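Local structure of prolyl oligopeptidase (Galerina marginata, 5N4B) at residues A[596-600]-A[719-723]; A[645-651]-A[680-686]. The protein cleaves peptide bonds on the C-terminal side of proline and macrocyclises the trimmed peptide in the biosynthesis of amanitin toxins. The protein carries 1 engineered substitution. All coordinates share one frame; numbering follows the deposited sequence.

Both contacts belong to the alpha/beta-hydrolase domain of the enzyme, not to its beta-propeller, and both lie away from the catalytic residues. Contact 1 seats the last turn of helix 705-722 on strand 598-602; contact 2 joins the loop leading into strand 653-659 to the one leading into strand 688-693. These three strands are consecutive, parallel neighbours at one side of the mixed eight-stranded sheet, with 688-693 outermost. The centres of the contacts are 16 Å apart and their nearest atoms about 6 Å, without touching. Along the chain contact 2 is nested inside the loop that contact 1 closes: one packs a helix on the sheet's face, the other ties together the loops before its last two strands.

Contact 1: residues A[596-600]-A[719-723]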
ATOM      1  N   PHE A 596      18.643 -11.396  15.509  1.00 13.86           N
ATOM      2  CA  PHE A 596      17.275 -11.016  15.805  1.00 12.80           C
ATOM      3  C   PHE A 596      16.763 -11.820  16.975  1.00 11.91           C
ATOM      4  O   PHE A 596      17.126 -12.981  17.138  1.00 14.79           O
ATOM      5  CB  PHE A 596      16.405 -11.318  14.596  1.00 12.73           C
ATOM      6  CG  PHE A 596      16.873 -10.661  13.338  1.00 10.51           C
ATOM      7  CD1 PHE A 596      16.822  -9.290  13.227  1.00 11.13           C
ATOM      8  CD2 PHE A 596      17.365 -11.378  12.279  1.00 12.22           C
ATOM      9  CE1 PHE A 596      17.266  -8.644  12.088  1.00 11.10           C
ATOM     10  CE2 PHE A 596      17.804 -10.741  11.105  1.00 12.81           C
ATOM     11  CZ  PHE A 596      17.741  -9.371  11.025  1.00 12.92           C
ATOM     12  N   GLY A 597      15.898 -11.194  17.764  1.00 12.32           N
ATOM     13  CA  GLY A 597      15.249 -11.846  18.892  1.00 13.65           C
ATOM     14  C   GLY A 597      13.856 -12.344  18.587  1.00 12.45           C
ATOM     15  O   GLY A 597      13.331 -13.162  19.341  1.00 13.59           O
ATOM     16  N   ALA A 598      13.239 -11.865  17.505  1.00 10.96           N
ATOM     17  CA  ALA A 598      11.913 -12.313  17.119  1.00 10.89           C
ATOM     18  C   ALA A 598      11.673 -11.883  15.687  1.00  9.69           C
ATOM     19  O   ALA A 598      12.253 -10.904  15.213  1.00 10.47           O
ATOM     20  CB  ALA A 598      10.798 -11.744  17.983  1.00 10.53           C
ATOM     21  N   ALA A 599      10.770 -12.596  15.021  1.00  8.96           N
ATOM     22  CA  ALA A 599      10.479 -12.317  13.628  1.00 10.17           C
ATOM     23  C   ALA A 599       9.012 -12.559  13.330  1.00 10.16           C
ATOM     24  O   ALA A 599       8.470 -13.610  13.683  1.00 10.89           O
ATOM     25  CB  ALA A 599      11.349 -13.192  12.715  1.00  9.92           C
ATOM     26  N   VAL A 600       8.369 -11.598  12.666  1.00  9.15           N
ATOM     27  CA  VAL A 600       6.938 -11.678  12.309  1.00  9.05           C
ATOM     28  C   VAL A 600       6.791 -11.314  10.833  1.00  8.06           C
ATOM     29  O   VAL A 600       6.606 -10.131  10.490  1.00  9.07           O
ATOM     30  CB  VAL A 600       6.029 -10.847  13.227  1.00  8.09           C
ATOM     31  CG1 VAL A 600       4.579 -10.996  12.742  1.00 11.20           C
ATOM     32  CG2 VAL A 600       6.180 -11.325  14.627  1.00 10.35           C
ATOM     33  N   ILE A 719       6.037 -10.901  20.258  1.00  9.10           N
ATOM     34  CA  ILE A 719       7.345 -10.282  20.221  1.00 10.73           C
ATOM     35  C   ILE A 719       7.799  -9.950  21.635  1.00 12.52           C
ATOM     36  O   ILE A 719       8.943 -10.213  22.011  1.00 11.37           O
ATOM     37  CB  ILE A 719       7.331  -9.049  19.310  1.00 11.90           C
ATOM     38  CG1 ILE A 719       7.294  -9.462  17.832  1.00  9.86           C
ATOM     39  CG2 ILE A 719       8.554  -8.173  19.593  1.00 11.38           C
ATOM     40  CD1 ILE A 719       6.993  -8.353  16.889  1.00 14.33           C
ATOM     41  N   ALA A 720       6.929  -9.332  22.442  1.00 10.58           N
ATOM     42  CA  ALA A 720       7.336  -8.920  23.783  1.00 12.09           C
ATOM     43  C   ALA A 720       7.796 -10.104  24.616  1.00 13.10           C
ATOM     44  O   ALA A 720       8.848 -10.050  25.277  1.00 13.58           O
ATOM     45  CB  ALA A 720       6.206  -8.194  24.504  1.00 13.02           C
ATOM     46  N   ARG A 721       7.044 -11.194  24.583  1.00 12.46           N
ATOM     47  CA  ARG A 721       7.438 -12.381  25.354  1.00 13.70           C
ATOM     48  C   ARG A 721       8.735 -12.972  24.815  1.00 15.39           C
ATOM     49  O   ARG A 721       9.623 -13.337  25.595  1.00 15.66           O
ATOM     50  CB  ARG A 721       6.321 -13.422  25.345  1.00 15.24           C
ATOM     51  CG  ARG A 721       6.776 -14.686  26.020  1.00 19.95           C
ATOM     52  CD  ARG A 721       5.684 -15.465  26.663  1.00 37.04           C
ATOM     53  NE  ARG A 721       5.173 -14.753  27.831  1.00 41.89           N
ATOM     54  CZ  ARG A 721       4.395 -15.329  28.729  1.00 32.32           C
ATOM     55  NH1 ARG A 721       3.927 -14.632  29.761  1.00 33.07           N
ATOM     56  NH2 ARG A 721       4.076 -16.607  28.571  1.00 41.06           N
ATOM     57  N   ALA A 722       8.870 -13.050  23.497  1.00 12.75           N
ATOM     58  CA  ALA A 722      10.107 -13.593  22.939  1.00 13.90           C
ATOM     59  C   ALA A 722      11.316 -12.785  23.347  1.00 16.39           C
ATOM     60  O   ALA A 722      12.406 -13.348  23.437  1.00 15.51           O
ATOM     61  CB  ALA A 722      10.062 -13.612  21.425  1.00 12.94           C
ATOM     62  N   LEU A 723      11.180 -11.464  23.512  1.00 12.65           N
ATOM     63  CA  LEU A 723      12.295 -10.606  23.942  1.00 14.06           C
ATOM     64  C   LEU A 723      12.389 -10.485  25.448  1.00 18.15           C
ATOM     65  O   LEU A 723      13.285  -9.784  25.941  1.00 19.81           O
ATOM     66  CB  LEU A 723      12.124  -9.211  23.308  1.00 14.61           C
ATOM     67  CG  LEU A 723      12.016  -9.177  21.762  1.00 14.71           C
ATOM     68  CD1 LEU A 723      11.991  -7.740  21.265  1.00 17.12           C
ATOM     69  CD2 LEU A 723      13.102 -10.020  21.059  1.00 19.96           C
TER
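Leu723 lays its CD2 methyl directly against the backbone of Gly597, 3.5 Å from Gly597 C, and this is the closest approach between the segments 596-600 and 719-723. With no side chain at Gly597, the methyl lies flat on its main chain, 3.6 Å from Gly597 CA. One residue on, the methyl of Ala598 faces the helix and meets three apolar groups, with CB of Ala598 4.0 Å from CB of Ala722 and 4.2 Å from CG1 of Ile719, while Leu723 CD2 reaches the same methyl from the glycine side. Further along the strand, Val600 CG2 lies 3.8 Å from Ile719 CD1, the two branched chains crossing at a slant. Ile719 gets there by its long arm: CG1 is anti to the carbonyl carbon (chi1 -74°) and CD1 continues nearly straight (chi2 168°), which carries the tip to the strand although the first bond of the side chain does not aim at it.

The pairing is the helix-on-sheet layer of an alpha/beta-hydrolase fold, here the last turn of helix 705-722 set on strand 598-602. Ala598 and Val600 look to this helix, whereas Ala599 between them turns to the other side of the sheet and packs on helix 579-590.

In the next shell, backbone bonds to strands 572-577 and 653-659 hold the segment 596-600 within the sheet. Ile719 also rests on Ala573 of strand 572-577, and Ala720, on another side of the helix, packs on Phe515 and Tyr519 of helix 510-519. Leu723 N bonds to Ile719 O at 3.0 Å, and Lys571 NZ donates to Leu723 O.

Contact 2: residues A[645-651]-A[680-686]; sequences VRTDKVM and NVPQNPH
Asn684 reads the backbone of Met651 with both ends of its side-chain amide. Its OD1 accepts from Met651 N at 2.9 Å, and its ND2 donates to Met651 O at 2.9 Å in an almost straight bond (174°). The second hydrogen of ND2 goes to His686 O, also close to the amide plane, so three bonds fix the rotation of this buried group. With CG anti to the backbone N (chi1 -160°), the amide extends across to the facing loop. His686 ND1 is a second donor to Met651 O at 3.1 Å, the oxygen lying nearly in the plane of the imidazole; it and ND2 approach that oxygen from opposite faces of the carbonyl plane. Pro685 covers one face of the imidazole, and Val650 CG1 packs on Pro685 CG at 3.7 Å.

In this alpha/beta-hydrolase fold the two loops run into the neighbouring parallel strands 653-659 and 688-693, and the amide links them just before the strands begin. A type I turn from Val681 to Asn684, closed by Asn684 N to Val681 O, follows helix 668-680.

The packed part continues through Val681, whose CG1 is 3.8 Å from Arg646 O and near Lys649 O, to Asn680, its CB 3.5 Å from Arg646 O and its ND2 turned back to Thr676 O. The solvent side is wetter: a water donates to both Asn680 OD1 and Val645 O, and Thr647 CG2 stands across that OD1 at 3.2 Å. Here too, within the 645-651 loop itself, a salt bridge joins Arg646 to Asp648 side-on, NE and NH2 each taking one carboxylate oxygen.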
ATOM      1  N   VAL A 645      17.241 -22.754   4.005  1.00 15.69           N
ATOM      2  CA  VAL A 645      17.172 -23.089   5.428  1.00 14.51           C
ATOM      3  C   VAL A 645      18.235 -24.131   5.734  1.00 14.02           C
ATOM      4  O   VAL A 645      18.460 -25.041   4.941  1.00 18.70           O
ATOM      5  CB  VAL A 645      15.768 -23.597   5.787  1.00 15.08           C
ATOM      6  CG1 VAL A 645      15.734 -23.987   7.242  1.00 16.15           C
ATOM      7  CG2 VAL A 645      14.720 -22.559   5.469  1.00 15.51           C
ATOM      8  N   ARG A 646      18.953 -23.938   6.833  1.00 16.38           N
ATOM      9  CA  ARG A 646      20.015 -24.831   7.284  1.00 16.22           C
ATOM     10  C   ARG A 646      19.540 -25.600   8.506  1.00 15.34           C
ATOM     11  O   ARG A 646      18.505 -25.326   9.095  1.00 16.81           O
ATOM     12  CB  ARG A 646      21.265 -24.017   7.643  1.00 17.11           C
ATOM     13  CG  ARG A 646      21.868 -23.236   6.517  1.00 16.78           C
ATOM     14  CD  ARG A 646      23.093 -22.434   6.996  1.00 21.05           C
ATOM     15  NE  ARG A 646      24.204 -23.285   7.459  1.00 20.96           N
ATOM     16  CZ  ARG A 646      25.227 -23.682   6.705  1.00 28.86           C
ATOM     17  NH1 ARG A 646      25.322 -23.299   5.443  1.00 32.06           N
ATOM     18  NH2 ARG A 646      26.190 -24.432   7.232  1.00 27.84           N
ATOM     19  N   THR A 647      20.353 -26.588   8.895  1.00 16.09           N
ATOM     20  CA  THR A 647      20.063 -27.397  10.069  1.00 16.94           C
ATOM     21  C   THR A 647      20.872 -26.997  11.280  1.00 17.33           C
ATOM     22  O   THR A 647      20.766 -27.662  12.316  1.00 18.87           O
ATOM     23  CB  THR A 647      20.302 -28.887   9.812  1.00 16.79           C
ATOM     24  OG1 THR A 647      21.664 -29.134   9.432  1.00 17.28           O
ATOM     25  CG2 THR A 647      19.376 -29.444   8.770  1.00 19.21           C
ATOM     26  N   ASP A 648      21.801 -26.050  11.141  1.00 17.11           N
ATOM     27  CA  ASP A 648      22.802 -25.764  12.168  1.00 16.27           C
ATOM     28  C   ASP A 648      22.714 -24.363  12.762  1.00 19.32           C
ATOM     29  O   ASP A 648      23.653 -23.962  13.462  1.00 19.94           O
ATOM     30  CB  ASP A 648      24.213 -26.050  11.639  1.00 18.16           C
ATOM     31  CG  ASP A 648      24.622 -25.150  10.514  1.00 17.81           C
ATOM     32  OD1 ASP A 648      23.780 -24.351   9.990  1.00 18.94           O
ATOM     33  OD2 ASP A 648      25.804 -25.322  10.039  1.00 20.60           O
ATOM     34  N   LYS A 649      21.672 -23.579  12.447  1.00 16.05           N
ATOM     35  CA  LYS A 649      21.546 -22.222  12.978  1.00 17.45           C
ATOM     36  C   LYS A 649      20.285 -22.121  13.830  1.00 15.19           C
ATOM     37  O   LYS A 649      19.195 -22.467  13.364  1.00 16.94           O
ATOM     38  CB  LYS A 649      21.484 -21.214  11.826  1.00 18.01           C
ATOM     39  CG  LYS A 649      21.455 -19.780  12.219  1.00 22.59           C
ATOM     40  CD  LYS A 649      21.325 -18.800  11.017  1.00 28.15           C
ATOM     41  CE  LYS A 649      22.578 -18.699  10.227  1.00 24.32           C
ATOM     42  NZ  LYS A 649      22.447 -17.640   9.213  1.00 21.24           N
ATOM     43  N   VAL A 650      20.423 -21.581  15.042  1.00 16.00           N
ATOM     44  CA  VAL A 650      19.263 -21.308  15.884  1.00 14.24           C
ATOM     45  C   VAL A 650      18.472 -20.165  15.253  1.00 14.85           C
ATOM     46  O   VAL A 650      19.042 -19.116  14.912  1.00 16.25           O
ATOM     47  CB  VAL A 650      19.698 -20.990  17.317  1.00 15.86           C
ATOM     48  CG1 VAL A 650      18.525 -20.505  18.140  1.00 20.32           C
ATOM     49  CG2 VAL A 650      20.319 -22.224  18.001  1.00 19.46           C
ATOM     50  N   MET A 651      17.160 -20.372  15.075  1.00 13.81           N
ATOM     51  CA  MET A 651      16.251 -19.360  14.557  1.00 14.44           C
ATOM     52  C   MET A 651      15.615 -18.583  15.702  1.00 14.44           C
ATOM     53  O   MET A 651      15.285 -19.162  16.735  1.00 13.46           O
ATOM     54  CB  MET A 651      15.144 -19.992  13.712  1.00 15.03           C
ATOM     55  CG  MET A 651      15.580 -20.539  12.384  1.00 16.86           C
ATOM     56  SD  MET A 651      16.081 -19.216  11.215  1.00 20.98           S
ATOM     57  CE  MET A 651      17.784 -19.617  11.351  1.00 24.58           C
ATOM     58  N   ASN A 680      13.747 -28.687   9.397  1.00 14.51           N
ATOM     59  CA  ASN A 680      15.185 -28.550   9.503  1.00 14.20           C
ATOM     60  C   ASN A 680      15.651 -28.357  10.935  1.00 15.50           C
ATOM     61  O   ASN A 680      16.710 -28.908  11.303  1.00 17.14           O
ATOM     62  CB  ASN A 680      15.670 -27.405   8.633  1.00 14.91           C
ATOM     63  CG  ASN A 680      15.897 -27.840   7.234  1.00 19.07           C
ATOM     64  OD1 ASN A 680      16.933 -28.440   6.909  1.00 21.20           O
ATOM     65  ND2 ASN A 680      14.923 -27.597   6.385  1.00 19.69           N
ATOM     66  N   VAL A 681      14.928 -27.576  11.746  1.00 15.19           N
ATOM     67  CA  VAL A 681      15.318 -27.327  13.145  1.00 16.30           C
ATOM     68  C   VAL A 681      14.149 -27.641  14.065  1.00 15.22           C
ATOM     69  O   VAL A 681      13.656 -26.765  14.791  1.00 15.82           O
ATOM     70  CB  VAL A 681      15.920 -25.928  13.348  1.00 16.61           C
ATOM     71  CG1 VAL A 681      17.284 -25.843  12.676  1.00 19.04           C
ATOM     72  CG2 VAL A 681      15.013 -24.850  12.779  1.00 15.23           C
ATOM     73  N   PRO A 682      13.670 -28.887  14.072  1.00 14.70           N
ATOM     74  CA  PRO A 682      12.502 -29.193  14.891  1.00 16.09           C
ATOM     75  C   PRO A 682      12.727 -28.913  16.355  1.00 16.67           C
ATOM     76  O   PRO A 682      11.780 -28.549  17.074  1.00 17.48           O
ATOM     77  CB  PRO A 682      12.286 -30.686  14.606  1.00 18.78           C
ATOM     78  CG  PRO A 682      13.630 -31.179  14.145  1.00 19.39           C
ATOM     79  CD  PRO A 682      14.172 -30.050  13.331  1.00 18.69           C
ATOM     80  N   GLN A 683      13.956 -29.076  16.829  1.00 16.92           N
ATOM     81  CA  GLN A 683      14.280 -28.847  18.227  1.00 18.30           C
ATOM     82  C   GLN A 683      14.725 -27.424  18.492  1.00 19.25           C
ATOM     83  O   GLN A 683      15.304 -27.123  19.531  1.00 19.84           O
ATOM     84  CB  GLN A 683      15.339 -29.837  18.706  1.00 19.80           C
ATOM     85  CG  GLN A 683      14.986 -31.299  18.400  1.00 29.69           C
ATOM     86  CD  GLN A 683      13.694 -31.748  19.021  1.00 27.47           C
ATOM     87  OE1 GLN A 683      13.383 -31.384  20.148  1.00 27.52           O
ATOM     88  NE2 GLN A 683      12.955 -32.593  18.296  1.00 28.78           N
ATOM     89  N   ASN A 684      14.395 -26.503  17.592  1.00 14.99           N
ATOM     90  CA  ASN A 684      14.776 -25.124  17.828  1.00 16.99           C
ATOM     91  C   ASN A 684      14.282 -24.671  19.204  1.00 15.01           C
ATOM     92  O   ASN A 684      13.136 -24.957  19.567  1.00 15.95           O
ATOM     93  CB  ASN A 684      14.133 -24.240  16.753  1.00 15.17           C
ATOM     94  CG  ASN A 684      14.811 -22.907  16.612  1.00 14.46           C
ATOM     95  OD1 ASN A 684      15.982 -22.798  16.163  1.00 15.43           O
ATOM     96  ND2 ASN A 684      14.114 -21.845  17.038  1.00 14.05           N
ATOM     97  N   PRO A 685      15.066 -23.891  19.939  1.00 15.38           N
ATOM     98  CA  PRO A 685      14.657 -23.523  21.304  1.00 17.00           C
ATOM     99  C   PRO A 685      13.527 -22.528  21.368  1.00 15.95           C
ATOM    100  O   PRO A 685      12.894 -22.397  22.420  1.00 20.09           O
ATOM    101  CB  PRO A 685      15.921 -22.906  21.890  1.00 18.29           C
ATOM    102  CG  PRO A 685      16.779 -22.570  20.736  1.00 21.57           C
ATOM    103  CD  PRO A 685      16.466 -23.544  19.668  1.00 17.88           C
ATOM    104  N   HIS A 686      13.265 -21.837  20.261  1.00 14.84           N
ATOM    105  CA  HIS A 686      12.258 -20.797  20.169  1.00 14.18           C
ATOM    106  C   HIS A 686      11.173 -21.245  19.227  1.00 13.42           C
ATOM    107  O   HIS A 686      11.469 -21.929  18.240  1.00 13.57           O
ATOM    108  CB  HIS A 686      12.898 -19.510  19.648  1.00 12.69           C
ATOM    109  CG  HIS A 686      14.151 -19.172  20.392  1.00 14.50           C
ATOM    110  ND1 HIS A 686      15.343 -18.837  19.789  1.00 18.28           N
ATOM    111  CD2 HIS A 686      14.356 -19.091  21.716  1.00 15.03           C
ATOM    112  CE1 HIS A 686      16.254 -18.614  20.732  1.00 18.58           C
ATOM    113  NE2 HIS A 686      15.678 -18.758  21.908  1.00 18.57           N
TER
HETATM  114  O   HOH W   1      18.808 -27.847   5.059  1.00 19.60           O